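Local coordinates for protein MGS-M4 (Unidentified, PDB 4Q3M) that probably reduces carbonyl compounds with a nicotinamide cofactor, as a TIM-barrel aldo-keto reductase whose own substrate is unknown, at residues F169-C174 and I179-Y184; V140-Y145 and E268-D273; S116-F121 and M144-N149. All coordinates share one frame; numbering follows the deposited sequence.

Overall arrangement
All three contacts lie in one sector of the TIM barrel. They involve helices 111-126, 140-149 and 168-176, which follow one another around the outside, together with strand 180-184 in interaction 1 and the loop 268-273 in interaction 2. Both segments of interaction 3 precede those of interaction 1, which lie between the two of interaction 2. Interactions 2 and 3 share Met144 and Tyr145 of helix 140-149, and their centres are about 13 Å apart. The centre of interaction 1 lies about 14 Å from that of interaction 2 and about 17 Å from that of interaction 3. Helix 140-149 meets both neighbouring helices and the C-terminal loop, and that loop also reaches the second subunit.

Interaction 1 of 3, residues F169-C174 and I179-Y184; sequences FLHDYC and IQLEAY
Helix 169-174 and strand 180-184 run roughly antiparallel, at 146° between their N-to-C directions, and their axes are 8.2 Å apart at closest approach. The chain turns back between them, so Cys174 and Ile179 have CA atoms only 4.6 Å apart. Ile179 N donates to Cys174 O at 2.7 Å. The N-H points almost straight at the oxygen, but the donor stands above the carbonyl plane. Beside this bond the two CB atoms of Cys174 and Ile179 pack at 3.8 Å.

Further along, Leu181 meets the helix with one methyl. Its CD1 lies 3.8 Å from CA of His171 and 4.0 Å from CG of Leu170, and the two leucine side chains cross at about a right angle. SG of Cys174 comes to 4.1 Å from the same CD1. His171 holds CG anti to its backbone N (chi1 -173°), which brings ring atom CD2 to 4.0 Å from CB of Leu181. Leu170 also touches Val159 of strand 156-160, so the helix spans both strands of this beta-alpha-beta crossover.

All five touching residues are buried. Dispersion contacts seat the helix on the barrel strand, and one backbone bond ties the return turn.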
loop_
_atom_site.group_PDB
_atom_site.type_symbol
_atom_site.label_atom_id
_atom_site.label_comp_id
_atom_site.label_asym_id
_atom_site.label_seq_id
_atom_site.Cartn_x
_atom_site.Cartn_y
_atom_site.Cartn_z
ATOM N N PHE A 169 6.824 9.376 4.361
ATOM C CA PHE A 169 7.249 9.580 2.982
ATOM C C PHE A 169 6.189 10.346 2.198
ATOM O O PHE A 169 6.486 11.350 1.550
ATOM C CB PHE A 169 7.541 8.237 2.307
ATOM C CG PHE A 169 8.124 8.364 0.928
ATOM C CD1 PHE A 169 9.494 8.440 0.747
ATOM C CD2 PHE A 169 7.303 8.399 -0.188
ATOM C CE1 PHE A 169 10.036 8.555 -0.520
ATOM C CE2 PHE A 169 7.838 8.517 -1.457
ATOM C CZ PHE A 169 9.206 8.592 -1.623
ATOM N N LEU A 170 4.954 9.860 2.264
ATOM C CA LEU A 170 3.833 10.494 1.582
ATOM C C LEU A 170 3.592 11.899 2.124
ATOM O O LEU A 170 3.289 12.824 1.368
ATOM C CB LEU A 170 2.569 9.646 1.732
ATOM C CG LEU A 170 1.284 10.190 1.104
ATOM C CD1 LEU A 170 1.446 10.350 -0.401
ATOM C CD2 LEU A 170 0.105 9.286 1.428
ATOM N N HIS A 171 3.736 12.048 3.437
ATOM C CA HIS A 171 3.567 13.337 4.097
ATOM C C HIS A 171 4.577 14.354 3.579
ATOM O O HIS A 171 4.221 15.487 3.254
ATOM C CB HIS A 171 3.709 13.185 5.613
ATOM C CG HIS A 171 3.376 14.427 6.380
ATOM N ND1 HIS A 171 3.841 14.658 7.657
ATOM C CD2 HIS A 171 2.618 15.500 6.055
ATOM C CE1 HIS A 171 3.387 15.823 8.084
ATOM N NE2 HIS A 171 2.643 16.355 7.131
ATOM N N ASP A 172 5.838 13.940 3.504
ATOM C CA ASP A 172 6.901 14.808 3.011
ATOM C C ASP A 172 6.657 15.213 1.564
ATOM O O ASP A 172 6.862 16.369 1.197
ATOM C CB ASP A 172 8.263 14.125 3.143
ATOM C CG ASP A 172 8.782 14.130 4.568
ATOM O OD1 ASP A 172 8.285 14.938 5.380
ATOM O OD2 ASP A 172 9.692 13.330 4.873
ATOM N N TYR A 173 6.217 14.261 0.745
ATOM C CA TYR A 173 5.919 14.548 -0.654
ATOM C C TYR A 173 4.830 15.607 -0.774
ATOM O O TYR A 173 4.969 16.568 -1.531
ATOM C CB TYR A 173 5.492 13.282 -1.402
ATOM C CG TYR A 173 5.007 13.577 -2.806
ATOM C CD1 TYR A 173 5.906 13.729 -3.854
ATOM C CD2 TYR A 173 3.653 13.721 -3.079
ATOM C CE1 TYR A 173 5.468 14.010 -5.134
ATOM C CE2 TYR A 173 3.208 14.004 -4.353
ATOM C CZ TYR A 173 4.117 14.146 -5.377
ATOM O OH TYR A 173 3.670 14.429 -6.645
ATOM N N CYS A 174 3.743 15.417 -0.030
ATOM C CA CYS A 174 2.624 16.351 -0.053
ATOM C C CYS A 174 3.058 17.750 0.374
ATOM O O CYS A 174 2.696 18.741 -0.262
ATOM C CB CYS A 174 1.491 15.852 0.845
ATOM S SG CYS A 174 0.658 14.362 0.244
ATOM N N ILE A 179 0.450 20.176 -0.578
ATOM C CA ILE A 179 -0.785 19.428 -0.392
ATOM C C ILE A 179 -0.992 19.124 1.087
ATOM O O ILE A 179 -0.128 18.532 1.732
ATOM C CB ILE A 179 -0.777 18.111 -1.189
ATOM C CG1 ILE A 179 -0.563 18.390 -2.679
ATOM C CG2 ILE A 179 -2.070 17.342 -0.964
ATOM C CD1 ILE A 179 -0.470 17.141 -3.528
ATOM N N GLN A 180 -2.134 19.540 1.625
ATOM C CA GLN A 180 -2.439 19.281 3.025
ATOM C C GLN A 180 -2.864 17.835 3.224
ATOM O O GLN A 180 -3.935 17.427 2.775
ATOM C CB GLN A 180 -3.533 20.221 3.530
ATOM C CG GLN A 180 -3.988 19.921 4.952
ATOM C CD GLN A 180 -2.888 20.133 5.975
ATOM O OE1 GLN A 180 -2.153 21.118 5.916
ATOM N NE2 GLN A 180 -2.770 19.206 6.918
ATOM N N LEU A 181 -2.020 17.059 3.894
ATOM C CA LEU A 181 -2.353 15.674 4.188
ATOM C C LEU A 181 -3.403 15.611 5.290
ATOM O O LEU A 181 -3.275 16.267 6.324
ATOM C CB LEU A 181 -1.106 14.886 4.593
ATOM C CG LEU A 181 -1.278 13.366 4.648
ATOM C CD1 LEU A 181 -0.142 12.672 3.918
ATOM C CD2 LEU A 181 -1.361 12.887 6.087
ATOM N N GLU A 182 -4.446 14.826 5.051
ATOM C CA GLU A 182 -5.510 14.647 6.027
ATOM C C GLU A 182 -5.572 13.186 6.449
ATOM O O GLU A 182 -5.507 12.286 5.611
ATOM C CB GLU A 182 -6.852 15.105 5.454
ATOM C CG GLU A 182 -7.986 15.137 6.464
ATOM C CD GLU A 182 -9.288 15.625 5.859
ATOM O OE1 GLU A 182 -9.428 15.567 4.618
ATOM O OE2 GLU A 182 -10.172 16.068 6.623
ATOM N N ALA A 183 -5.691 12.950 7.749
ATOM C CA ALA A 183 -5.657 11.593 8.276
ATOM C C ALA A 183 -7.044 11.080 8.634
ATOM O O ALA A 183 -7.708 11.633 9.510
ATOM C CB ALA A 183 -4.749 11.528 9.494
ATOM N N TYR A 184 -7.486 10.026 7.951
ATOM C CA TYR A 184 -8.675 9.313 8.391
ATOM C C TYR A 184 -8.229 8.025 9.070
ATOM O O TYR A 184 -7.069 7.625 8.950
ATOM C CB TYR A 184 -9.648 9.042 7.230
ATOM C CG TYR A 184 -9.294 7.905 6.286
ATOM C CD1 TYR A 184 -9.571 6.582 6.618
ATOM C CD2 TYR A 184 -8.729 8.162 5.043
ATOM C CE1 TYR A 184 -9.265 5.547 5.754
ATOM C CE2 TYR A 184 -8.423 7.132 4.170
ATOM C CZ TYR A 184 -8.692 5.827 4.531
ATOM O OH TYR A 184 -8.389 4.799 3.666
#

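Interaction 2 of 3, residues V140-Y145 and E268-D273; sequences VHHLMY and EFDNVD
The C-terminal loop of the barrel comes back to the start of helix 140-149 here, where Asp270 meets His141 and His142. Asp270 follows Phe269 in a type I turn from Glu268 to Asn271. Each carboxylate oxygen takes one imidazole. His142 NE2 donates to Asp270 OD1 at 2.6 Å in a bent bond. The oxygen lies in the plane of the His142 ring and is met on its syn side, though the donor is tilted out of the carboxylate plane. The ring stands nearly perpendicular to the carboxylate (84°). His141 NE2 reaches Asp270 OD2 at 2.8 Å, but this bond is weak and more bent. OD2 again sits at the ring edge.

The two histidines are adjacent on the helix, yet they converge. CG of His141 lies between its backbone N and carbonyl carbon (chi1 56°), which turns that ring toward the loop beside the ring of His142.

Long loops after the last barrel helix are a feature of aldo-keto reductases, and this one also takes part in the dimer. Asn271 OD1 is hydrogen-bonded to the backbone N of Asn167 of the second subunit, and Asp270 packs on Phe169 of that subunit.

The turn is braced from within. Glu268 OE1 accepts from Asp270 N at 2.8 Å and from Asn271 ND2 at 2.7 Å, the donors coming from opposite faces of its carboxylate. On the helix side, His142 ND1 accepts from Asn139 N, which is consistent with a proton on NE2. The His142 ring also stacks with Phe108, and CB of Phe269 lies 3.9 Å from His142 CE1, at the ring edge.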
loop_
_atom_site.group_PDB
_atom_site.type_symbol
_atom_site.label_atom_id
_atom_site.label_comp_id
_atom_site.label_asym_id
_atom_site.label_seq_id
_atom_site.Cartn_x
_atom_site.Cartn_y
_atom_site.Cartn_z
ATOM N N VAL A 140 1.675 8.512 -4.211
ATOM C CA VAL A 140 2.591 9.502 -4.771
ATOM C C VAL A 140 2.453 9.656 -6.286
ATOM O O VAL A 140 2.301 10.771 -6.784
ATOM C CB VAL A 140 4.057 9.160 -4.434
ATOM C CG1 VAL A 140 5.009 10.044 -5.228
ATOM C CG2 VAL A 140 4.304 9.306 -2.939
ATOM N N HIS A 141 2.495 8.545 -7.017
ATOM C CA HIS A 141 2.442 8.612 -8.476
ATOM C C HIS A 141 1.079 9.085 -8.975
ATOM O O HIS A 141 0.969 9.619 -10.080
ATOM C CB HIS A 141 2.800 7.258 -9.101
ATOM C CG HIS A 141 1.955 6.118 -8.624
ATOM N ND1 HIS A 141 2.120 5.536 -7.386
ATOM C CD2 HIS A 141 0.952 5.439 -9.229
ATOM C CE1 HIS A 141 1.247 4.554 -7.244
ATOM N NE2 HIS A 141 0.527 4.474 -8.349
ATOM N N HIS A 142 0.047 8.897 -8.160
ATOM C CA HIS A 142 -1.271 9.435 -8.476
ATOM C C HIS A 142 -1.254 10.953 -8.349
ATOM O O HIS A 142 -1.832 11.665 -9.171
ATOM C CB HIS A 142 -2.341 8.839 -7.559
ATOM C CG HIS A 142 -2.404 7.345 -7.597
ATOM N ND1 HIS A 142 -2.757 6.588 -6.501
ATOM C CD2 HIS A 142 -2.161 6.467 -8.599
ATOM C CE1 HIS A 142 -2.727 5.307 -6.825
ATOM N NE2 HIS A 142 -2.368 5.207 -8.092
ATOM N N LEU A 143 -0.582 11.440 -7.312
ATOM C CA LEU A 143 -0.472 12.873 -7.073
ATOM C C LEU A 143 0.396 13.544 -8.134
ATOM O O LEU A 143 0.091 14.650 -8.578
ATOM C CB LEU A 143 0.096 13.142 -5.679
ATOM C CG LEU A 143 -0.766 12.681 -4.501
ATOM C CD1 LEU A 143 -0.053 12.923 -3.177
ATOM C CD2 LEU A 143 -2.116 13.379 -4.521
ATOM N N MET A 144 1.470 12.868 -8.538
ATOM C CA MET A 144 2.370 13.390 -9.564
ATOM C C MET A 144 1.621 13.673 -10.862
ATOM O O MET A 144 1.913 14.644 -11.560
ATOM C CB MET A 144 3.522 12.415 -9.831
ATOM C CG MET A 144 4.452 12.203 -8.647
ATOM S SD MET A 144 6.045 11.478 -9.087
ATOM C CE MET A 144 5.540 9.884 -9.720
ATOM N N TYR A 145 0.652 12.820 -11.175
ATOM C CA TYR A 145 -0.147 12.977 -12.383
ATOM C C TYR A 145 -1.043 14.208 -12.295
ATOM O O TYR A 145 -1.189 14.948 -13.268
ATOM C CB TYR A 145 -0.990 11.726 -12.634
ATOM C CG TYR A 145 -1.766 11.760 -13.931
ATOM C CD1 TYR A 145 -1.161 11.417 -15.133
ATOM C CD2 TYR A 145 -3.104 12.132 -13.953
ATOM C CE1 TYR A 145 -1.866 11.447 -16.322
ATOM C CE2 TYR A 145 -3.817 12.164 -15.136
ATOM C CZ TYR A 145 -3.193 11.821 -16.317
ATOM O OH TYR A 145 -3.902 11.851 -17.497
ATOM N N GLU A 268 -5.278 -1.301 -0.618
ATOM C CA GLU A 268 -4.072 -0.789 -1.257
ATOM C C GLU A 268 -4.448 0.173 -2.381
ATOM O O GLU A 268 -5.424 -0.053 -3.097
ATOM C CB GLU A 268 -3.216 -1.944 -1.786
ATOM C CG GLU A 268 -1.735 -1.621 -1.939
ATOM C CD GLU A 268 -1.430 -0.824 -3.192
ATOM O OE1 GLU A 268 -2.098 -1.055 -4.222
ATOM O OE2 GLU A 268 -0.524 0.035 -3.146
ATOM N N PHE A 269 -3.667 1.241 -2.521
ATOM C CA PHE A 269 -3.979 2.351 -3.422
ATOM C C PHE A 269 -4.337 1.934 -4.849
ATOM O O PHE A 269 -5.204 2.542 -5.478
ATOM C CB PHE A 269 -2.799 3.327 -3.475
ATOM C CG PHE A 269 -2.419 3.902 -2.138
ATOM C CD1 PHE A 269 -3.013 5.065 -1.674
ATOM C CD2 PHE A 269 -1.454 3.289 -1.356
ATOM C CE1 PHE A 269 -2.659 5.599 -0.448
ATOM C CE2 PHE A 269 -1.096 3.818 -0.129
ATOM C CZ PHE A 269 -1.699 4.975 0.325
ATOM N N ASP A 270 -3.672 0.901 -5.356
ATOM C CA ASP A 270 -3.825 0.517 -6.758
ATOM C C ASP A 270 -4.547 -0.813 -6.957
ATOM O O ASP A 270 -4.392 -1.456 -7.995
ATOM C CB ASP A 270 -2.453 0.456 -7.433
ATOM C CG ASP A 270 -1.915 1.829 -7.783
ATOM O OD1 ASP A 270 -2.660 2.618 -8.402
ATOM O OD2 ASP A 270 -0.750 2.118 -7.438
ATOM N N ASN A 271 -5.340 -1.222 -5.971
ATOM C CA ASN A 271 -6.083 -2.474 -6.072
ATOM C C ASN A 271 -7.559 -2.310 -5.728
ATOM O O ASN A 271 -8.150 -3.163 -5.065
ATOM C CB ASN A 271 -5.454 -3.538 -5.171
ATOM C CG ASN A 271 -4.124 -4.035 -5.697
ATOM O OD1 ASN A 271 -4.056 -5.065 -6.368
ATOM N ND2 ASN A 271 -3.056 -3.302 -5.400
ATOM N N VAL A 272 -8.151 -1.213 -6.190
ATOM C CA VAL A 272 -9.551 -0.919 -5.909
ATOM C C VAL A 272 -10.452 -1.302 -7.079
ATOM O O VAL A 272 -10.427 -0.661 -8.130
ATOM C CB VAL A 272 -9.755 0.571 -5.587
ATOM C CG1 VAL A 272 -11.217 0.852 -5.281
ATOM C CG2 VAL A 272 -8.869 0.985 -4.422
ATOM N N ASP A 273 -11.251 -2.348 -6.889
ATOM C CA ASP A 273 -12.170 -2.805 -7.924
ATOM C C ASP A 273 -13.568 -2.230 -7.714
ATOM O O ASP A 273 -14.354 -2.129 -8.656
ATOM C CB ASP A 273 -12.230 -4.334 -7.955
ATOM C CG ASP A 273 -10.911 -4.961 -8.364
ATOM O OD1 ASP A 273 -10.142 -4.308 -9.102
ATOM O OD2 ASP A 273 -10.641 -6.108 -7.950
#

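Interaction 3 of 3, residues S116-F121 and M144-N149; sequences STYRAF and MYLMEN
Arg119 and Tyr118 on helix 111-126 reach across to Asn149 and Leu146 on helix 140-149. The helices are neighbours on the outside of the barrel, and they meet here through one polar and one apolar pair.

The arginine chain bends at chi2 (-72°) and then extends to bring its guanidinium edge-on to the backbone carbonyl of Asn149. NH2 donates to Asn149 O at 2.7 Å in a nearly straight bond, with the oxygen in the guanidinium plane. NH2 itself stands tilted from the plane of the Asn149 carbonyl. NH1 adds a weak bond to the same Asn149 O at 3.3 Å. NH1 also forms a salt bridge with Glu122 on its own helix, so the group is held from both helices.

The Asn149 side chain folds back over its own helix. Its ND2 donates to Tyr145 O at 2.9 Å, and that oxygen also accepts from Asn149 N. The same ND2 lies over the centre of the Tyr145 ring, 3.3 Å above its plane. The asparagine amide is thus turned toward its own helix, and its backbone oxygen is the atom that meets Arg119.

Tyr118 has CG anti to the backbone N (chi1 -161°), which extends its ring toward Leu146. The leucine CG lies over one ring face, and Leu146 CD2 is 4.2 Å from Tyr118 CD1. The tyrosine hydroxyl reaches beyond this pair to hydrogen-bond Ile152 O.

Asn149 is the last residue of its helix, where carbonyl groups leave a partial negative charge. The positive guanidinium probably gains electrostatically from that end, while the Tyr118-Leu146 pair adds an apolar contact on the side of strand 133-136.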
loop_
_atom_site.group_PDB
_atom_site.type_symbol
_atom_site.label_atom_id
_atom_site.label_comp_id
_atom_site.label_asym_id
_atom_site.label_seq_id
_atom_site.Cartn_x
_atom_site.Cartn_y
_atom_site.Cartn_z
ATOM N N SER A 116 -10.355 13.457 -15.524
ATOM C CA SER A 116 -11.684 13.801 -16.026
ATOM C C SER A 116 -12.593 14.237 -14.886
ATOM O O SER A 116 -13.383 15.171 -15.022
ATOM C CB SER A 116 -12.308 12.618 -16.767
ATOM O OG SER A 116 -13.573 12.964 -17.301
ATOM N N THR A 117 -12.475 13.539 -13.764
ATOM C CA THR A 117 -13.197 13.892 -12.552
ATOM C C THR A 117 -12.738 15.225 -11.981
ATOM O O THR A 117 -13.550 16.051 -11.562
ATOM C CB THR A 117 -13.022 12.814 -11.479
ATOM O OG1 THR A 117 -13.565 11.572 -11.948
ATOM C CG2 THR A 117 -13.679 13.239 -10.199
ATOM N N TYR A 118 -11.426 15.423 -11.965
ATOM C CA TYR A 118 -10.846 16.616 -11.373
ATOM C C TYR A 118 -11.144 17.857 -12.210
ATOM O O TYR A 118 -11.284 18.955 -11.672
ATOM C CB TYR A 118 -9.340 16.440 -11.201
ATOM C CG TYR A 118 -8.730 17.399 -10.211
ATOM C CD1 TYR A 118 -8.777 17.140 -8.847
ATOM C CD2 TYR A 118 -8.112 18.564 -10.637
ATOM C CE1 TYR A 118 -8.221 18.015 -7.936
ATOM C CE2 TYR A 118 -7.553 19.444 -9.735
ATOM C CZ TYR A 118 -7.610 19.166 -8.386
ATOM O OH TYR A 118 -7.056 20.041 -7.483
ATOM N N ARG A 119 -11.239 17.677 -13.524
ATOM C CA ARG A 119 -11.626 18.765 -14.417
ATOM C C ARG A 119 -13.006 19.282 -14.039
ATOM O O ARG A 119 -13.281 20.479 -14.129
ATOM C CB ARG A 119 -11.614 18.307 -15.876
ATOM C CG ARG A 119 -10.229 18.219 -16.498
ATOM C CD ARG A 119 -9.640 19.598 -16.743
ATOM N NE ARG A 119 -8.335 19.524 -17.394
ATOM C CZ ARG A 119 -7.174 19.557 -16.748
ATOM N NH1 ARG A 119 -7.151 19.666 -15.426
ATOM N NH2 ARG A 119 -6.035 19.482 -17.423
ATOM N N ALA A 120 -13.872 18.368 -13.610
ATOM C CA ALA A 120 -15.197 18.735 -13.133
ATOM C C ALA A 120 -15.096 19.455 -11.793
ATOM O O ALA A 120 -15.841 20.400 -11.533
ATOM C CB ALA A 120 -16.082 17.508 -13.018
ATOM N N PHE A 121 -14.173 19.003 -10.946
ATOM C CA PHE A 121 -13.899 19.678 -9.680
ATOM C C PHE A 121 -13.454 21.111 -9.945
ATOM O O PHE A 121 -13.879 22.044 -9.264
ATOM C CB PHE A 121 -12.818 18.949 -8.873
ATOM C CG PHE A 121 -13.302 17.719 -8.153
ATOM C CD1 PHE A 121 -14.401 17.007 -8.603
ATOM C CD2 PHE A 121 -12.651 17.278 -7.012
ATOM C CE1 PHE A 121 -14.832 15.876 -7.934
ATOM C CE2 PHE A 121 -13.081 16.152 -6.338
ATOM C CZ PHE A 121 -14.171 15.450 -6.801
ATOM N N MET A 144 1.470 12.868 -8.538
ATOM C CA MET A 144 2.370 13.390 -9.564
ATOM C C MET A 144 1.621 13.673 -10.862
ATOM O O MET A 144 1.913 14.644 -11.560
ATOM C CB MET A 144 3.522 12.415 -9.831
ATOM C CG MET A 144 4.452 12.203 -8.647
ATOM S SD MET A 144 6.045 11.478 -9.087
ATOM C CE MET A 144 5.540 9.884 -9.720
ATOM N N TYR A 145 0.652 12.820 -11.175
ATOM C CA TYR A 145 -0.147 12.977 -12.383
ATOM C C TYR A 145 -1.043 14.208 -12.295
ATOM O O TYR A 145 -1.189 14.948 -13.268
ATOM C CB TYR A 145 -0.990 11.726 -12.634
ATOM C CG TYR A 145 -1.766 11.760 -13.931
ATOM C CD1 TYR A 145 -1.161 11.417 -15.133
ATOM C CD2 TYR A 145 -3.104 12.132 -13.953
ATOM C CE1 TYR A 145 -1.866 11.447 -16.322
ATOM C CE2 TYR A 145 -3.817 12.164 -15.136
ATOM C CZ TYR A 145 -3.193 11.821 -16.317
ATOM O OH TYR A 145 -3.902 11.851 -17.497
ATOM N N LEU A 146 -1.693 14.372 -11.175
ATOM C CA LEU A 146 -2.490 15.532 -10.917
ATOM C C LEU A 146 -1.689 16.859 -10.834
ATOM O O LEU A 146 -2.117 17.853 -11.356
ATOM C CB LEU A 146 -3.311 15.270 -9.668
ATOM C CG LEU A 146 -4.822 15.256 -9.761
ATOM C CD1 LEU A 146 -5.309 14.510 -10.977
ATOM C CD2 LEU A 146 -5.393 14.627 -8.534
ATOM N N MET A 147 -0.526 16.843 -10.187
ATOM C CA MET A 147 0.376 17.988 -10.128
ATOM C C MET A 147 0.785 18.434 -11.527
ATOM O O MET A 147 0.902 19.627 -11.804
ATOM C CB MET A 147 1.623 17.656 -9.304
ATOM C CG MET A 147 1.359 17.432 -7.825
ATOM S SD MET A 147 0.603 18.861 -7.030
ATOM C CE MET A 147 1.859 20.106 -7.308
ATOM N N GLU A 148 0.984 17.462 -12.409
ATOM C CA GLU A 148 1.399 17.737 -13.775
ATOM C C GLU A 148 0.258 18.273 -14.639
ATOM O O GLU A 148 0.452 19.198 -15.427
ATOM C CB GLU A 148 1.979 16.472 -14.414
ATOM C CG GLU A 148 2.435 16.650 -15.853
ATOM C CD GLU A 148 3.670 17.523 -15.975
ATOM O OE1 GLU A 148 4.409 17.657 -14.977
ATOM O OE2 GLU A 148 3.901 18.077 -17.071
ATOM N N ASN A 149 -0.931 17.701 -14.484
ATOM C CA ASN A 149 -2.016 17.957 -15.427
ATOM C C ASN A 149 -3.126 18.890 -14.936
ATOM O O ASN A 149 -3.881 19.426 -15.747
ATOM C CB ASN A 149 -2.638 16.629 -15.860
ATOM C CG ASN A 149 -1.691 15.792 -16.698
ATOM O OD1 ASN A 149 -1.415 16.118 -17.853
ATOM N ND2 ASN A 149 -1.187 14.709 -16.119
#